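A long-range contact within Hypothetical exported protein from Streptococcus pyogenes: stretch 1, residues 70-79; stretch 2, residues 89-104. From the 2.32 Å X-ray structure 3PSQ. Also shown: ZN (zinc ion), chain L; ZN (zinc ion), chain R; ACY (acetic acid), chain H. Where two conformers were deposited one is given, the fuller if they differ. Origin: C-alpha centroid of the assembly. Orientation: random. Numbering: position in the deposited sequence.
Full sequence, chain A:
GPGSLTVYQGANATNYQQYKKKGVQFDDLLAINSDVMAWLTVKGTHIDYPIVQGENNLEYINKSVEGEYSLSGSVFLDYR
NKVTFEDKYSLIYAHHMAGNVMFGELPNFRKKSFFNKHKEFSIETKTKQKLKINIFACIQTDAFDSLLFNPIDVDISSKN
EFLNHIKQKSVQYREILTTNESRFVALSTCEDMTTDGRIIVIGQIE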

# COMPACT_ATOMS: atom_id res chain seq x y z
N SER A 70 -3.31 16.23 -13.08
CA SER A 70 -3.81 14.99 -13.62
C SER A 70 -5.26 14.75 -13.20
O SER A 70 -5.59 14.97 -12.02
CB SER A 70 -2.97 13.83 -13.09
OG SER A 70 -3.75 12.65 -13.20
N LEU A 71 -6.11 14.28 -14.12
CA LEU A 71 -7.48 13.89 -13.77
C LEU A 71 -7.54 12.65 -12.90
O LEU A 71 -8.52 12.44 -12.18
CB LEU A 71 -8.39 13.69 -15.01
CG LEU A 71 -8.68 14.96 -15.84
CD1 LEU A 71 -8.99 14.71 -17.28
CD2 LEU A 71 -9.83 15.79 -15.21
N SER A 72 -6.51 11.81 -12.93
CA SER A 72 -6.64 10.64 -12.07
C SER A 72 -5.75 10.64 -10.85
O SER A 72 -6.05 9.93 -9.93
CB SER A 72 -6.53 9.32 -12.85
OG SER A 72 -5.63 9.41 -13.92
N GLY A 73 -4.67 11.42 -10.85
CA GLY A 73 -3.78 11.47 -9.71
C GLY A 73 -2.91 10.22 -9.55
O GLY A 73 -2.79 9.44 -10.49
N SER A 74 -2.32 9.99 -8.36
CA SER A 74 -1.28 8.94 -8.22
C SER A 74 -1.43 8.15 -6.92
O SER A 74 -2.05 8.63 -5.97
CB SER A 74 0.13 9.54 -8.21
OG SER A 74 0.38 10.41 -9.30
N VAL A 75 -0.86 6.96 -6.89
CA VAL A 75 -0.70 6.19 -5.68
C VAL A 75 0.49 6.71 -4.86
O VAL A 75 1.53 7.02 -5.42
CB VAL A 75 -0.49 4.69 -5.99
CG1 VAL A 75 -0.24 3.95 -4.68
CG2 VAL A 75 -1.75 4.14 -6.74
N PHE A 76 0.32 6.81 -3.55
CA PHE A 76 1.29 7.54 -2.70
C PHE A 76 1.53 6.85 -1.34
O PHE A 76 0.62 6.31 -0.74
CB PHE A 76 0.79 8.98 -2.46
CG PHE A 76 -0.53 9.05 -1.73
CD1 PHE A 76 -0.57 9.15 -0.34
CD2 PHE A 76 -1.75 8.97 -2.42
CE1 PHE A 76 -1.81 9.25 0.33
CE2 PHE A 76 -2.97 9.06 -1.75
CZ PHE A 76 -3.00 9.13 -0.38
N LEU A 77 2.77 6.90 -0.87
CA LEU A 77 3.11 6.51 0.48
C LEU A 77 2.61 7.58 1.43
O LEU A 77 2.85 8.77 1.22
CB LEU A 77 4.63 6.37 0.63
CG LEU A 77 5.14 5.99 2.04
CD1 LEU A 77 4.64 4.60 2.44
CD2 LEU A 77 6.65 6.01 2.15
N ASP A 78 1.97 7.16 2.52
CA ASP A 78 1.54 8.10 3.54
C ASP A 78 2.65 9.13 3.89
O ASP A 78 3.80 8.72 4.13
CB ASP A 78 1.07 7.33 4.79
CG ASP A 78 0.45 8.24 5.83
OD1 ASP A 78 1.17 9.03 6.47
OD2 ASP A 78 -0.76 8.19 6.01
N TYR A 79 2.30 10.43 3.95
CA TYR A 79 3.25 11.46 4.26
C TYR A 79 3.98 11.30 5.60
O TYR A 79 5.04 11.91 5.79
CB TYR A 79 2.64 12.87 4.17
CG TYR A 79 1.96 13.36 5.45
CD1 TYR A 79 2.62 14.20 6.37
CD2 TYR A 79 0.65 12.97 5.74
CE1 TYR A 79 1.98 14.64 7.52
CE2 TYR A 79 0.00 13.40 6.87
CZ TYR A 79 0.66 14.23 7.76
OH TYR A 79 -0.03 14.61 8.89
N TYR A 89 4.77 0.19 10.01
CA TYR A 89 3.60 0.14 9.17
C TYR A 89 3.66 1.24 8.13
O TYR A 89 3.53 2.44 8.44
CB TYR A 89 2.36 0.33 10.03
CG TYR A 89 1.05 0.22 9.33
CD1 TYR A 89 0.50 -1.01 9.05
CD2 TYR A 89 0.32 1.37 8.99
CE1 TYR A 89 -0.73 -1.13 8.42
CE2 TYR A 89 -0.93 1.26 8.37
CZ TYR A 89 -1.46 0.00 8.10
OH TYR A 89 -2.69 -0.16 7.49
N SER A 90 3.89 0.82 6.90
CA SER A 90 3.94 1.73 5.78
C SER A 90 2.65 1.58 4.98
O SER A 90 2.29 0.47 4.57
CB SER A 90 5.17 1.46 4.94
OG SER A 90 6.35 1.65 5.71
N LEU A 91 1.94 2.70 4.81
CA LEU A 91 0.65 2.73 4.13
C LEU A 91 0.81 3.37 2.74
O LEU A 91 1.23 4.56 2.59
CB LEU A 91 -0.40 3.47 4.95
CG LEU A 91 -1.80 3.56 4.34
CD1 LEU A 91 -2.50 2.19 4.07
CD2 LEU A 91 -2.65 4.47 5.19
N ILE A 92 0.54 2.56 1.74
CA ILE A 92 0.48 3.02 0.36
C ILE A 92 -1.00 3.07 -0.05
O ILE A 92 -1.74 2.09 0.03
CB ILE A 92 1.30 2.11 -0.58
CG1 ILE A 92 2.77 2.12 -0.17
CG2 ILE A 92 1.11 2.56 -2.05
CD1 ILE A 92 3.72 1.26 -1.02
N TYR A 93 -1.42 4.26 -0.45
CA TYR A 93 -2.83 4.56 -0.61
C TYR A 93 -3.09 5.16 -2.00
O TYR A 93 -2.16 5.70 -2.66
CB TYR A 93 -3.26 5.56 0.51
CG TYR A 93 -4.74 5.72 0.64
CD1 TYR A 93 -5.50 4.79 1.32
CD2 TYR A 93 -5.38 6.80 0.02
CE1 TYR A 93 -6.88 4.90 1.40
CE2 TYR A 93 -6.76 6.93 0.11
CZ TYR A 93 -7.51 5.99 0.80
OH TYR A 93 -8.90 6.12 0.89
N ALA A 94 -4.32 5.01 -2.48
CA ALA A 94 -4.81 5.74 -3.67
C ALA A 94 -6.17 6.31 -3.36
O ALA A 94 -6.99 5.63 -2.77
CB ALA A 94 -4.85 4.85 -4.95
N HIS A 95 -6.39 7.58 -3.71
CA HIS A 95 -7.72 8.16 -3.63
C HIS A 95 -8.64 7.56 -4.69
O HIS A 95 -8.23 6.72 -5.51
CB HIS A 95 -7.64 9.70 -3.77
CG HIS A 95 -7.14 10.37 -2.53
ND1 HIS A 95 -7.96 10.67 -1.47
CD2 HIS A 95 -5.90 10.79 -2.19
CE1 HIS A 95 -7.24 11.25 -0.52
NE2 HIS A 95 -5.99 11.31 -0.92
N HIS A 96 -9.90 7.97 -4.68
CA HIS A 96 -10.90 7.31 -5.50
C HIS A 96 -10.52 7.12 -6.96
O HIS A 96 -10.63 6.01 -7.49
CB HIS A 96 -12.25 8.05 -5.37
CG HIS A 96 -13.26 7.70 -6.43
ND1 HIS A 96 -14.07 6.58 -6.34
CD2 HIS A 96 -13.64 8.34 -7.56
CE1 HIS A 96 -14.89 6.54 -7.38
NE2 HIS A 96 -14.64 7.59 -8.14
N MET A 97 -10.12 8.19 -7.65
CA MET A 97 -9.78 8.04 -9.07
C MET A 97 -8.55 7.15 -9.32
O MET A 97 -8.66 6.17 -10.08
CB MET A 97 -9.63 9.39 -9.80
CG MET A 97 -10.93 10.20 -9.96
SD MET A 97 -12.22 9.36 -10.97
CE MET A 97 -11.18 8.46 -12.17
N ALA A 98 -7.41 7.49 -8.71
CA ALA A 98 -6.20 6.69 -8.82
C ALA A 98 -6.41 5.24 -8.38
O ALA A 98 -5.76 4.33 -8.90
CB ALA A 98 -5.05 7.30 -8.07
N GLY A 99 -7.30 5.01 -7.43
CA GLY A 99 -7.55 3.68 -6.96
C GLY A 99 -8.26 2.87 -8.03
O GLY A 99 -7.86 1.74 -8.34
N ASN A 100 -9.34 3.44 -8.58
CA ASN A 100 -10.03 2.85 -9.72
C ASN A 100 -9.10 2.67 -10.92
O ASN A 100 -9.16 1.65 -11.57
CB ASN A 100 -11.27 3.68 -10.12
CG ASN A 100 -12.52 3.28 -9.34
OD1 ASN A 100 -13.26 2.40 -9.75
ND2 ASN A 100 -12.76 3.95 -8.21
N VAL A 101 -8.24 3.63 -11.21
CA VAL A 101 -7.34 3.51 -12.36
C VAL A 101 -6.17 2.51 -12.15
O VAL A 101 -5.85 1.72 -13.06
CB VAL A 101 -6.83 4.89 -12.82
CG1 VAL A 101 -5.85 4.75 -14.00
CG2 VAL A 101 -8.05 5.81 -13.22
N MET A 102 -5.55 2.52 -10.96
CA MET A 102 -4.31 1.79 -10.74
C MET A 102 -4.41 0.56 -9.84
O MET A 102 -3.69 -0.42 -10.04
CB MET A 102 -3.20 2.74 -10.28
CG MET A 102 -2.97 3.89 -11.24
SD MET A 102 -1.98 5.23 -10.55
CE MET A 102 -0.37 4.44 -10.48
N PHE A 103 -5.31 0.61 -8.86
CA PHE A 103 -5.51 -0.44 -7.87
C PHE A 103 -6.83 -1.16 -8.09
O PHE A 103 -7.42 -1.65 -7.13
CB PHE A 103 -5.51 0.15 -6.44
CG PHE A 103 -4.11 0.35 -5.80
CD1 PHE A 103 -2.96 -0.12 -6.40
CD2 PHE A 103 -3.98 0.97 -4.54
CE1 PHE A 103 -1.67 0.04 -5.76
CE2 PHE A 103 -2.71 1.17 -3.92
CZ PHE A 103 -1.56 0.69 -4.54
N GLY A 104 -7.35 -1.18 -9.32
CA GLY A 104 -8.62 -1.85 -9.57
C GLY A 104 -8.57 -3.36 -9.31
O GLY A 104 -9.60 -3.99 -9.12
ZN ZN L . -14.09 5.29 -4.75
ZN ZN R . -9.89 10.83 -1.33
C ACY H . -10.50 8.18 -1.11
O ACY H . -9.80 8.24 -0.04
OXT ACY H . -10.70 9.17 -1.85
CH3 ACY H . -11.06 6.84 -1.55
O HOH W 1 -4.59 9.29 -5.10
O HOH W 2 -14.80 6.64 -3.06

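Backbone hydrogen bonds join the two stretches as antiparallel strands. Phe76 and Tyr93 form a hydrogen-bonded pair, Phe76 N donating to Tyr93 O and Tyr93 N to Phe76 O, each at 2.9 Å and nearly linear; Asp78 N continues the ladder to Leu91 O at 2.7 Å. Between these bonds lies the non-hydrogen-bonded pair Leu77 and Ile92, whose CA atoms come within 4.4 Å. The same carbonyls also receive CA-H...O contacts, from Val75 CA to Tyr93 O and from Leu77 CA to Leu91 O (both 3.4 Å) and from Ile92 CA to Phe76 O (3.5 Å). One water extends the link, donating to Ser74 O and accepting from His95 N, both at 2.8 Å.

Apolar packing centres on Val75, which loses more area to the other stretch than any other residue here. Its CG1 meets Ile92 CG2 at 3.3 Å and Phe103 CZ at 3.5 Å; its CG2 lies 3.6 Å from Ala94 CB, 4.0 Å from Met102 SD and over the face of the Phe103 ring, 4.1 Å from the centroid. Leu77 and Ile92 share one sheet face, with CD1 of Leu77 4.1 Å from CG1 of Ile92.

Aromatic contacts occupy the other face. Phe76 CZ approaches the edge of the Tyr93 ring, 3.4 Å from CD2, with the planes at 63°, while Tyr93 CB sits over the Phe76 ring, 4.1 Å from its centroid. The His95 ring is near parallel to that of Phe76 but slid aside, so they barely overlap; His95 ND1 binds a zinc ion at 1.9 Å.

Against the helix, the loop makes close van der Waals contacts: Ser72 O lies 3.6 Å from Met97 CB, and Gly73 C 3.9 Å from Ala98 CB. Ser72 O is also 3.0 Å from Ala98 N, but the angle is too poor for a hydrogen bond.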